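Local coordinates for protein glutamate--cysteine ligase GshA (Methylobacillus flagellatus KT, PDB 3K1T) that probably acts as a ligase, joining glutamate to cysteine in the manner of gamma-glutamylcysteine synthetases, at residues 19-24 / 226-231; 157-162 / 185-190; 171-176 / 194-199; 213-218 / 410-415. One frame throughout, in Å; residues are numbered along the deposited sequence. Where two conformers were deposited one is given.

Contact 1. Residues 19-24 / 226-231; sequences EKRLLD and IDIDPW
R21, on helix 13-23, lays its side chain over the C-terminal end of helix 210-226, where I226 and D227 turn two backbone carbonyls toward it. Its NE donates to D227 O at 3.1 Å; the acceptor lies near the guanidinium plane, and the N-H...O angle of 146° makes the bond moderately bent. CD sits 3.2 Å from I226 O. The chain bends at chi2 (-69°), which swings CD toward that carbonyl, while CG rests 3.9 Å from CD1 of I228. A water donates to D227 O at 2.7 Å and weakly accepts from R21 NH2, giving the same carbonyl a second donor. On the inner side CD1 of I226 meets CD2 of L22 at 3.8 Å, and L22 continues inward onto A404 and V407 of helix 398-421. D227, with positive phi, is the C' residue of a Schellman motif closing helix 210-226, in which I228 N bonds A223 O. The arginine thus meets the C-terminal, partly negative end of a helix; together with D227 OD2, 4.6 Å from R21 NE, this probably favours the guanidinium charge, while I226 and I228 meet the apolar part of its chain.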
# COMPACT_ATOMS: atom_id res chain seq x y z
N GLU A 19 -6.88 -23.22 -7.82
CA GLU A 19 -5.64 -22.76 -7.20
C GLU A 19 -4.42 -23.02 -8.09
O GLU A 19 -3.58 -22.13 -8.25
CB GLU A 19 -5.45 -23.38 -5.81
CG GLU A 19 -6.41 -22.83 -4.78
CD GLU A 19 -6.53 -23.67 -3.50
OE1 GLU A 19 -6.31 -24.90 -3.56
OE2 GLU A 19 -6.88 -23.08 -2.43
N LYS A 20 -4.33 -24.22 -8.66
CA LYS A 20 -3.24 -24.55 -9.57
C LYS A 20 -3.22 -23.63 -10.79
O LYS A 20 -2.15 -23.17 -11.18
CB LYS A 20 -3.30 -26.01 -10.04
CG LYS A 20 -3.00 -26.99 -8.93
CD LYS A 20 -2.86 -28.44 -9.43
CE LYS A 20 -4.17 -29.20 -9.46
NZ LYS A 20 -3.81 -30.67 -9.65
N ARG A 21 -4.38 -23.36 -11.39
CA ARG A 21 -4.43 -22.46 -12.55
C ARG A 21 -3.96 -21.04 -12.17
O ARG A 21 -3.20 -20.41 -12.93
CB ARG A 21 -5.85 -22.42 -13.15
CG ARG A 21 -6.32 -23.74 -13.79
CD ARG A 21 -5.59 -24.14 -15.09
NE ARG A 21 -6.30 -25.31 -15.62
CZ ARG A 21 -6.16 -26.56 -15.16
NH1 ARG A 21 -5.30 -26.84 -14.18
NH2 ARG A 21 -6.91 -27.55 -15.65
N LEU A 22 -4.39 -20.54 -11.00
CA LEU A 22 -3.99 -19.20 -10.54
C LEU A 22 -2.47 -19.13 -10.31
O LEU A 22 -1.80 -18.16 -10.69
CB LEU A 22 -4.72 -18.78 -9.25
CG LEU A 22 -6.25 -18.69 -9.29
CD1 LEU A 22 -6.77 -18.42 -7.83
CD2 LEU A 22 -6.72 -17.62 -10.29
N LEU A 23 -1.93 -20.18 -9.69
CA LEU A 23 -0.51 -20.20 -9.33
C LEU A 23 0.39 -20.52 -10.54
O LEU A 23 1.58 -20.33 -10.47
CB LEU A 23 -0.24 -21.17 -8.21
CG LEU A 23 -1.03 -20.85 -6.93
CD1 LEU A 23 -0.89 -22.01 -5.92
CD2 LEU A 23 -0.63 -19.50 -6.29
N ASP A 24 -0.17 -21.00 -11.64
CA ASP A 24 0.61 -21.18 -12.87
C ASP A 24 0.47 -19.96 -13.79
O ASP A 24 1.07 -19.95 -14.89
CB ASP A 24 0.15 -22.45 -13.60
CG ASP A 24 1.08 -22.87 -14.78
OD1 ASP A 24 2.32 -22.75 -14.69
OD2 ASP A 24 0.57 -23.36 -15.81
N ILE A 226 -7.08 -18.09 -17.80
CA ILE A 226 -6.38 -19.07 -16.96
C ILE A 226 -6.81 -20.52 -17.29
O ILE A 226 -6.33 -21.43 -16.67
CB ILE A 226 -6.54 -18.79 -15.43
CG1 ILE A 226 -8.00 -18.95 -14.98
CG2 ILE A 226 -6.02 -17.36 -15.08
CD1 ILE A 226 -8.21 -19.06 -13.47
N ASP A 227 -7.68 -20.70 -18.28
CA ASP A 227 -8.21 -22.00 -18.70
C ASP A 227 -8.91 -22.79 -17.59
O ASP A 227 -8.49 -23.90 -17.23
CB ASP A 227 -7.11 -22.86 -19.35
CG ASP A 227 -7.68 -24.09 -20.08
OD1 ASP A 227 -8.83 -24.04 -20.57
OD2 ASP A 227 -6.97 -25.10 -20.18
N ILE A 228 -9.98 -22.21 -17.05
CA ILE A 228 -10.78 -22.85 -15.99
C ILE A 228 -12.26 -22.87 -16.43
O ILE A 228 -12.68 -22.00 -17.21
CB ILE A 228 -10.58 -22.11 -14.65
CG1 ILE A 228 -11.07 -22.92 -13.44
CG2 ILE A 228 -11.36 -20.76 -14.64
CD1 ILE A 228 -10.10 -23.94 -12.89
N ASP A 229 -13.02 -23.87 -15.96
CA ASP A 229 -14.48 -23.90 -16.12
C ASP A 229 -15.05 -22.64 -15.41
O ASP A 229 -14.87 -22.51 -14.22
CB ASP A 229 -15.03 -25.19 -15.46
CG ASP A 229 -16.54 -25.33 -15.57
OD1 ASP A 229 -17.21 -24.41 -16.06
OD2 ASP A 229 -17.09 -26.40 -15.16
N PRO A 230 -15.71 -21.71 -16.13
CA PRO A 230 -16.24 -20.51 -15.47
C PRO A 230 -17.21 -20.79 -14.34
O PRO A 230 -17.35 -19.95 -13.46
CB PRO A 230 -16.94 -19.76 -16.61
CG PRO A 230 -17.20 -20.78 -17.64
CD PRO A 230 -16.05 -21.72 -17.57
N TRP A 231 -17.87 -21.96 -14.37
CA TRP A 231 -18.82 -22.35 -13.33
C TRP A 231 -18.15 -22.49 -11.96
O TRP A 231 -18.78 -22.27 -10.93
CB TRP A 231 -19.58 -23.64 -13.71
CG TRP A 231 -20.63 -24.03 -12.68
CD1 TRP A 231 -21.88 -23.49 -12.56
CD2 TRP A 231 -20.52 -25.00 -11.64
NE1 TRP A 231 -22.55 -24.07 -11.53
CE2 TRP A 231 -21.74 -24.99 -10.93
CE3 TRP A 231 -19.49 -25.86 -11.22
CZ2 TRP A 231 -21.97 -25.80 -9.82
CZ3 TRP A 231 -19.72 -26.67 -10.11
CH2 TRP A 231 -20.95 -26.65 -9.43
O HOH W 1 -9.33 -26.32 -16.25

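Contact 2. Residues 157-162 / 185-190; sequences VRRKAN and PDILQG. With SO4 (sulfate ion), chain C; SO4 (sulfate ion), chain E.
R159, near the turn end of the beta hairpin formed by strands 151-160 and 163-166, reaches over to the 3-10 turn 186-188 and the residues after it. Its side chain is extended from CG to NE, with CG anti to the backbone N (chi1 -179°), and it and the I187 side chain pass with opposed directions: CB of R159 lies 3.9 Å from CG1 of I187. Beyond this apolar stem the guanidinium meets the turn edge-on. NH1 and NH2 grip one atom, Q189 O, at 2.8 and 3.0 Å, with that oxygen near the guanidinium plane; NH1 also makes a weak bond to I187 O. From the hairpin side N162 OD1 accepts from NH2, a nearly straight bond (165°) that fixes the rotation of the group. An alanine in place of R159 would probably leave Q189 O without its two guanidinium donors and N162 OD1 without NH2, and let the turn 186-188 move against the hairpin. R158 points away from the turn and binds a sulfate, probably from the crystallisation liquor, through NH1 and NH2. A second sulfate is reached by the turn itself: G190 N donates to its O3 at 2.8 Å, almost straight at 171°.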
# COMPACT_ATOMS: atom_id res chain seq x y z
N VAL A 157 -26.05 17.01 9.47
CA VAL A 157 -25.68 17.67 8.23
C VAL A 157 -26.55 18.93 8.07
O VAL A 157 -27.72 18.89 8.40
CB VAL A 157 -25.86 16.69 7.03
CG1 VAL A 157 -25.85 17.43 5.72
CG2 VAL A 157 -24.76 15.59 7.06
N ARG A 158 -25.97 20.02 7.62
CA ARG A 158 -26.69 21.25 7.28
C ARG A 158 -26.46 21.52 5.82
O ARG A 158 -25.29 21.54 5.37
CB ARG A 158 -26.13 22.40 8.11
CG ARG A 158 -26.77 23.75 7.80
CD ARG A 158 -28.08 23.93 8.54
NE ARG A 158 -28.60 25.30 8.37
CZ ARG A 158 -29.59 25.66 7.55
NH1 ARG A 158 -30.22 24.77 6.77
NH2 ARG A 158 -29.96 26.94 7.51
N ARG A 159 -27.52 21.72 5.04
CA ARG A 159 -27.33 22.11 3.64
C ARG A 159 -27.49 23.60 3.48
O ARG A 159 -28.56 24.15 3.81
CB ARG A 159 -28.32 21.39 2.72
CG ARG A 159 -28.10 21.78 1.25
CD ARG A 159 -28.84 20.86 0.35
NE ARG A 159 -28.72 21.22 -1.06
CZ ARG A 159 -28.97 20.38 -2.08
NH1 ARG A 159 -29.35 19.13 -1.85
NH2 ARG A 159 -28.88 20.82 -3.32
N LYS A 160 -26.48 24.22 2.87
CA LYS A 160 -26.45 25.64 2.55
C LYS A 160 -26.01 25.81 1.09
O LYS A 160 -24.93 25.36 0.73
CB LYS A 160 -25.41 26.36 3.41
CG LYS A 160 -25.68 26.43 4.90
CD LYS A 160 -26.78 27.40 5.25
CE LYS A 160 -26.33 28.86 5.17
NZ LYS A 160 -27.52 29.73 5.00
N ALA A 161 -26.83 26.41 0.23
CA ALA A 161 -26.36 26.71 -1.17
C ALA A 161 -25.66 25.56 -1.92
O ALA A 161 -24.51 25.69 -2.43
CB ALA A 161 -25.39 27.91 -1.15
N ASN A 162 -26.31 24.44 -1.99
CA ASN A 162 -25.75 23.29 -2.71
C ASN A 162 -24.48 22.64 -2.13
O ASN A 162 -23.81 21.88 -2.81
CB ASN A 162 -25.61 23.55 -4.22
CG ASN A 162 -26.96 23.82 -4.88
OD1 ASN A 162 -28.00 23.46 -4.32
ND2 ASN A 162 -26.94 24.48 -6.04
N PRO A 185 -31.82 10.60 -0.45
CA PRO A 185 -32.63 11.71 0.06
C PRO A 185 -32.42 12.95 -0.75
O PRO A 185 -31.31 13.21 -1.21
CB PRO A 185 -32.09 11.94 1.49
CG PRO A 185 -31.20 10.82 1.77
CD PRO A 185 -30.85 10.11 0.53
N ASP A 186 -33.46 13.76 -0.88
CA ASP A 186 -33.36 15.01 -1.63
C ASP A 186 -32.23 15.95 -1.14
O ASP A 186 -31.57 16.60 -1.97
CB ASP A 186 -34.73 15.72 -1.67
CG ASP A 186 -34.87 16.69 -2.85
OD1 ASP A 186 -34.22 16.46 -3.90
OD2 ASP A 186 -35.61 17.70 -2.71
N ILE A 187 -31.95 15.95 0.16
CA ILE A 187 -30.86 16.76 0.72
C ILE A 187 -29.47 16.40 0.16
O ILE A 187 -28.55 17.24 0.17
CB ILE A 187 -30.88 16.74 2.29
CG1 ILE A 187 -30.04 17.91 2.87
CG2 ILE A 187 -30.40 15.38 2.86
CD1 ILE A 187 -30.19 18.08 4.41
N LEU A 188 -29.32 15.19 -0.36
CA LEU A 188 -28.06 14.76 -0.98
C LEU A 188 -28.03 14.93 -2.51
O LEU A 188 -27.02 14.54 -3.14
CB LEU A 188 -27.74 13.30 -0.62
CG LEU A 188 -27.54 12.94 0.85
CD1 LEU A 188 -27.01 11.48 1.06
CD2 LEU A 188 -26.69 13.96 1.56
N GLN A 189 -29.09 15.49 -3.10
CA GLN A 189 -29.17 15.64 -4.55
C GLN A 189 -28.80 17.06 -5.03
O GLN A 189 -29.14 18.06 -4.39
CB GLN A 189 -30.57 15.29 -5.04
CG GLN A 189 -30.95 13.83 -4.75
CD GLN A 189 -32.33 13.46 -5.27
OE1 GLN A 189 -32.76 13.98 -6.31
NE2 GLN A 189 -33.02 12.53 -4.57
N GLY A 190 -28.11 17.13 -6.16
CA GLY A 190 -27.75 18.41 -6.77
C GLY A 190 -26.70 19.18 -6.00
O GLY A 190 -26.70 20.42 -6.01
S SO4 C . -33.39 26.47 6.04
O1 SO4 C . -33.97 25.67 7.12
O2 SO4 C . -32.50 27.52 6.59
O3 SO4 C . -32.55 25.60 5.17
O4 SO4 C . -34.50 27.11 5.32
S SO4 E . -26.55 14.71 -8.38
O1 SO4 E . -25.21 14.45 -7.88
O2 SO4 E . -26.90 13.70 -9.38
O3 SO4 E . -27.54 14.65 -7.31
O4 SO4 E . -26.54 16.01 -9.02

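Contact 3. Residues 171-176 / 194-199; sequences SCAILL and SLIPPL
I174 O accepts from I196 N at 2.8 Å and also receives a CA-H...O contact from L195 CA, so one N-H donor and a weaker CA-H contact from strand 194-196 meet one carbonyl of strand 173-177. I174 N in turn bonds S194 O, and further along L176 N reaches I196 O at 2.8 Å, with a fairly straight N-H...O angle of 162°. This is parallel pairing within a mixed sheet, the strand axes 4.7 Å apart and turned by 25°. On one face I174 and L195 run abreast with their ends in one direction: CD2 of L195 touches CG2 of I174 at 3.7 Å. On the other face I196 spans two neighbours, its CD1 against CB of A173 and its CG2 3.6 Å from CD1 of L175. In L175 the first torsion sets CG anti to the backbone N, and chi2 (63°) turns CD1 to the partner strand. Past the paired residues, the peptide before P197 is cis, and the chain brings L199 round so that its CD1 meets CD1 of L176 at 3.8 Å. Strand 97-102 pairs with the other edge of strand 173-177, and L420 of helix 398-421 packs on P197 and L199. Backbone polar groups are thus paired between the strands, while aliphatic side chains pack on both faces, which would probably limit water near the bonds.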
# COMPACT_ATOMS: atom_id res chain seq x y z
N SER A 171 -16.47 20.39 3.58
CA SER A 171 -15.62 19.43 2.93
C SER A 171 -15.65 19.53 1.46
O SER A 171 -16.60 20.00 0.81
CB SER A 171 -15.97 17.98 3.31
OG SER A 171 -17.27 17.65 2.86
N CYS A 172 -14.60 18.96 0.93
CA CYS A 172 -14.32 18.89 -0.45
C CYS A 172 -15.23 17.75 -1.09
O CYS A 172 -15.87 17.88 -2.15
CB CYS A 172 -12.74 18.68 -0.48
SG CYS A 172 -11.59 19.75 0.86
N ALA A 173 -15.30 16.63 -0.39
CA ALA A 173 -16.02 15.47 -0.85
C ALA A 173 -16.76 14.82 0.31
O ALA A 173 -16.50 15.13 1.48
CB ALA A 173 -15.04 14.47 -1.47
N ILE A 174 -17.66 13.91 -0.03
CA ILE A 174 -18.54 13.25 0.93
C ILE A 174 -18.42 11.74 0.73
O ILE A 174 -18.72 11.25 -0.35
CB ILE A 174 -19.99 13.68 0.70
CG1 ILE A 174 -20.12 15.20 0.88
CG2 ILE A 174 -20.96 12.91 1.63
CD1 ILE A 174 -21.40 15.76 0.24
N LEU A 175 -18.01 11.02 1.76
CA LEU A 175 -17.91 9.58 1.71
C LEU A 175 -19.13 8.95 2.34
O LEU A 175 -19.44 9.20 3.50
CB LEU A 175 -16.64 9.08 2.42
CG LEU A 175 -16.41 7.56 2.44
CD1 LEU A 175 -16.23 7.01 1.01
CD2 LEU A 175 -15.17 7.16 3.32
N LEU A 176 -19.86 8.18 1.54
CA LEU A 176 -20.99 7.42 2.05
C LEU A 176 -20.57 6.12 2.71
O LEU A 176 -19.95 5.26 2.07
CB LEU A 176 -21.96 7.11 0.91
CG LEU A 176 -22.54 8.29 0.17
CD1 LEU A 176 -23.25 7.80 -1.11
CD2 LEU A 176 -23.48 9.08 1.13
N SER A 194 -18.63 16.15 -4.50
CA SER A 194 -18.79 14.80 -5.00
C SER A 194 -19.15 13.81 -3.93
O SER A 194 -18.59 13.87 -2.82
CB SER A 194 -17.50 14.34 -5.67
OG SER A 194 -17.27 15.19 -6.78
N LEU A 195 -20.09 12.93 -4.25
CA LEU A 195 -20.37 11.80 -3.41
C LEU A 195 -19.44 10.63 -3.80
O LEU A 195 -19.11 10.47 -4.99
CB LEU A 195 -21.82 11.35 -3.54
CG LEU A 195 -22.93 12.31 -3.08
CD1 LEU A 195 -24.28 11.70 -3.45
CD2 LEU A 195 -22.87 12.59 -1.58
N ILE A 196 -19.03 9.86 -2.79
CA ILE A 196 -18.19 8.68 -2.97
C ILE A 196 -18.88 7.50 -2.31
O ILE A 196 -19.08 7.48 -1.10
CB ILE A 196 -16.79 8.85 -2.34
CG1 ILE A 196 -16.08 10.10 -2.91
CG2 ILE A 196 -15.96 7.53 -2.54
CD1 ILE A 196 -14.92 10.64 -2.07
N PRO A 197 -19.30 6.50 -3.09
CA PRO A 197 -19.33 6.40 -4.54
C PRO A 197 -20.29 7.44 -5.14
O PRO A 197 -21.18 7.92 -4.43
CB PRO A 197 -19.85 4.99 -4.79
CG PRO A 197 -20.55 4.60 -3.57
CD PRO A 197 -19.94 5.32 -2.44
N PRO A 198 -20.14 7.78 -6.43
CA PRO A 198 -20.95 8.87 -6.93
C PRO A 198 -22.35 8.40 -7.37
O PRO A 198 -22.59 8.24 -8.56
CB PRO A 198 -20.13 9.41 -8.10
CG PRO A 198 -19.39 8.23 -8.62
CD PRO A 198 -19.04 7.44 -7.36
N LEU A 199 -23.26 8.27 -6.42
CA LEU A 199 -24.61 7.81 -6.71
C LEU A 199 -25.48 9.00 -7.16
O LEU A 199 -25.31 10.13 -6.69
CB LEU A 199 -25.23 7.16 -5.49
CG LEU A 199 -24.38 6.12 -4.74
CD1 LEU A 199 -25.17 5.60 -3.54
CD2 LEU A 199 -23.97 4.95 -5.66

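Contact 4. Residues 213-218 / 410-415; sequences TAYDRV and RLALLA
Y215 of helix 210-226 lies against L411, A412 and A415 of helix 398-421 in a helix-helix crossing, the axes 8.6 Å apart at 123°. From its first atom outward, CB of Y215 meets CB of A415 at 3.9 Å. CG stands anti to the backbone N (chi1 -174°), and the ring follows toward L411. CD1 then lies 4.0 Å from both A415 CB and A412 CA. CE1 goes further, 3.8 Å from A412 N and also beside L411 CB, and the ring presents its edge to that carbon and to A415 CB. At the tip, OH leaves the pair of helices and hydrogen-bonds L233 O, while P59 also packs on the side chain. An alanine in place of Y215 would probably open a gap beside L411 and A412 and leave L233 O without its hydroxyl partner. V218, a turn later, fits between L411 and L414: its CG1 is 3.7 Å from CD2 of L411, and its CG2 faces CG of L414. W32 of helix 26-40 lies against both leucines. The small side chain of A415 is consistent with the close approach of the backbones: its CB stands 3.5 Å from CA of Y215.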
# COMPACT_ATOMS: atom_id res chain seq x y z
N THR A 213 -25.11 -9.98 -14.31
CA THR A 213 -24.69 -9.91 -15.71
C THR A 213 -23.27 -9.35 -15.83
O THR A 213 -22.46 -9.82 -16.63
CB THR A 213 -25.68 -9.03 -16.53
OG1 THR A 213 -27.01 -9.54 -16.39
CG2 THR A 213 -25.30 -9.00 -18.00
N ALA A 214 -22.96 -8.33 -15.04
CA ALA A 214 -21.64 -7.71 -15.11
C ALA A 214 -20.56 -8.72 -14.65
O ALA A 214 -19.52 -8.84 -15.27
CB ALA A 214 -21.57 -6.39 -14.26
N TYR A 215 -20.85 -9.48 -13.59
CA TYR A 215 -19.92 -10.51 -13.13
C TYR A 215 -19.78 -11.64 -14.17
O TYR A 215 -18.67 -12.07 -14.46
CB TYR A 215 -20.31 -11.03 -11.74
CG TYR A 215 -19.30 -11.99 -11.17
CD1 TYR A 215 -18.02 -11.56 -10.83
CD2 TYR A 215 -19.60 -13.33 -11.00
CE1 TYR A 215 -17.07 -12.44 -10.32
CE2 TYR A 215 -18.66 -14.23 -10.49
CZ TYR A 215 -17.39 -13.77 -10.14
OH TYR A 215 -16.45 -14.66 -9.65
N ASP A 216 -20.88 -12.06 -14.82
CA ASP A 216 -20.78 -12.97 -15.94
C ASP A 216 -19.79 -12.50 -17.00
O ASP A 216 -18.96 -13.28 -17.47
CB ASP A 216 -22.13 -13.16 -16.67
CG ASP A 216 -23.12 -14.03 -15.94
OD1 ASP A 216 -22.82 -14.63 -14.89
OD2 ASP A 216 -24.26 -14.17 -16.50
N ARG A 217 -19.87 -11.24 -17.40
CA ARG A 217 -18.98 -10.68 -18.42
C ARG A 217 -17.52 -10.72 -17.96
O ARG A 217 -16.65 -11.04 -18.73
CB ARG A 217 -19.36 -9.23 -18.73
CG ARG A 217 -20.66 -9.10 -19.52
CD ARG A 217 -21.29 -7.72 -19.31
NE ARG A 217 -20.45 -6.62 -19.81
CZ ARG A 217 -20.56 -5.35 -19.38
NH1 ARG A 217 -21.44 -5.04 -18.43
NH2 ARG A 217 -19.77 -4.40 -19.89
N VAL A 218 -17.26 -10.37 -16.71
CA VAL A 218 -15.88 -10.44 -16.17
C VAL A 218 -15.34 -11.90 -16.20
O VAL A 218 -14.23 -12.16 -16.68
CB VAL A 218 -15.78 -9.87 -14.73
CG1 VAL A 218 -14.44 -10.28 -14.04
CG2 VAL A 218 -15.95 -8.31 -14.76
N ARG A 410 -11.41 -9.53 -6.16
CA ARG A 410 -11.10 -8.51 -7.15
C ARG A 410 -11.89 -8.65 -8.48
O ARG A 410 -12.20 -7.66 -9.12
CB ARG A 410 -9.59 -8.43 -7.39
CG ARG A 410 -8.83 -7.75 -6.21
CD ARG A 410 -7.35 -7.68 -6.51
NE ARG A 410 -6.74 -9.01 -6.47
CZ ARG A 410 -5.62 -9.35 -7.13
NH1 ARG A 410 -4.91 -8.46 -7.83
NH2 ARG A 410 -5.13 -10.56 -7.02
N LEU A 411 -12.23 -9.86 -8.89
CA LEU A 411 -13.15 -10.05 -10.04
C LEU A 411 -14.51 -9.46 -9.73
O LEU A 411 -15.11 -8.78 -10.57
CB LEU A 411 -13.29 -11.54 -10.42
CG LEU A 411 -12.02 -12.26 -10.89
CD1 LEU A 411 -12.36 -13.80 -11.07
CD2 LEU A 411 -11.54 -11.66 -12.21
N ALA A 412 -15.01 -9.73 -8.53
CA ALA A 412 -16.31 -9.16 -8.09
C ALA A 412 -16.23 -7.61 -7.99
O ALA A 412 -17.16 -6.91 -8.35
CB ALA A 412 -16.76 -9.78 -6.76
N LEU A 413 -15.11 -7.09 -7.49
CA LEU A 413 -14.88 -5.64 -7.48
C LEU A 413 -14.92 -5.01 -8.86
O LEU A 413 -15.57 -3.97 -9.08
CB LEU A 413 -13.54 -5.31 -6.80
CG LEU A 413 -13.26 -3.83 -6.56
CD1 LEU A 413 -14.11 -3.39 -5.38
CD2 LEU A 413 -11.75 -3.56 -6.28
N LEU A 414 -14.25 -5.65 -9.81
CA LEU A 414 -14.23 -5.17 -11.19
C LEU A 414 -15.65 -5.16 -11.78
O LEU A 414 -16.09 -4.16 -12.41
CB LEU A 414 -13.30 -6.07 -12.04
CG LEU A 414 -13.21 -5.77 -13.52
CD1 LEU A 414 -12.76 -4.29 -13.74
CD2 LEU A 414 -12.22 -6.74 -14.21
N ALA A 415 -16.39 -6.22 -11.53
CA ALA A 415 -17.75 -6.30 -12.01
C ALA A 415 -18.62 -5.16 -11.45
O ALA A 415 -19.40 -4.54 -12.21
CB ALA A 415 -18.39 -7.69 -11.68

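In the fold
Contacts 1, 3 and 4 are buried, whereas contact 2 lies at the surface, 28 Å from the centre of the chain. Contacts 1 and 4 share helix 210-226: contact 4 uses its middle, closely packed and purely apolar across the helices, and contact 1 its C-terminal end, where an arginine meets carbonyls. Helix 398-421 also links them, since L22 packs on it. Contacts 2 and 3 both reach the same mixed sheet and touch through L188, which packs on L176 and L195; backbone bonds join the strands in contact 3, while a side chain grips backbone oxygens in contact 2. Contacts 1 and 2 sit on opposite sides of the chain's centre, about 48 Å apart between centres.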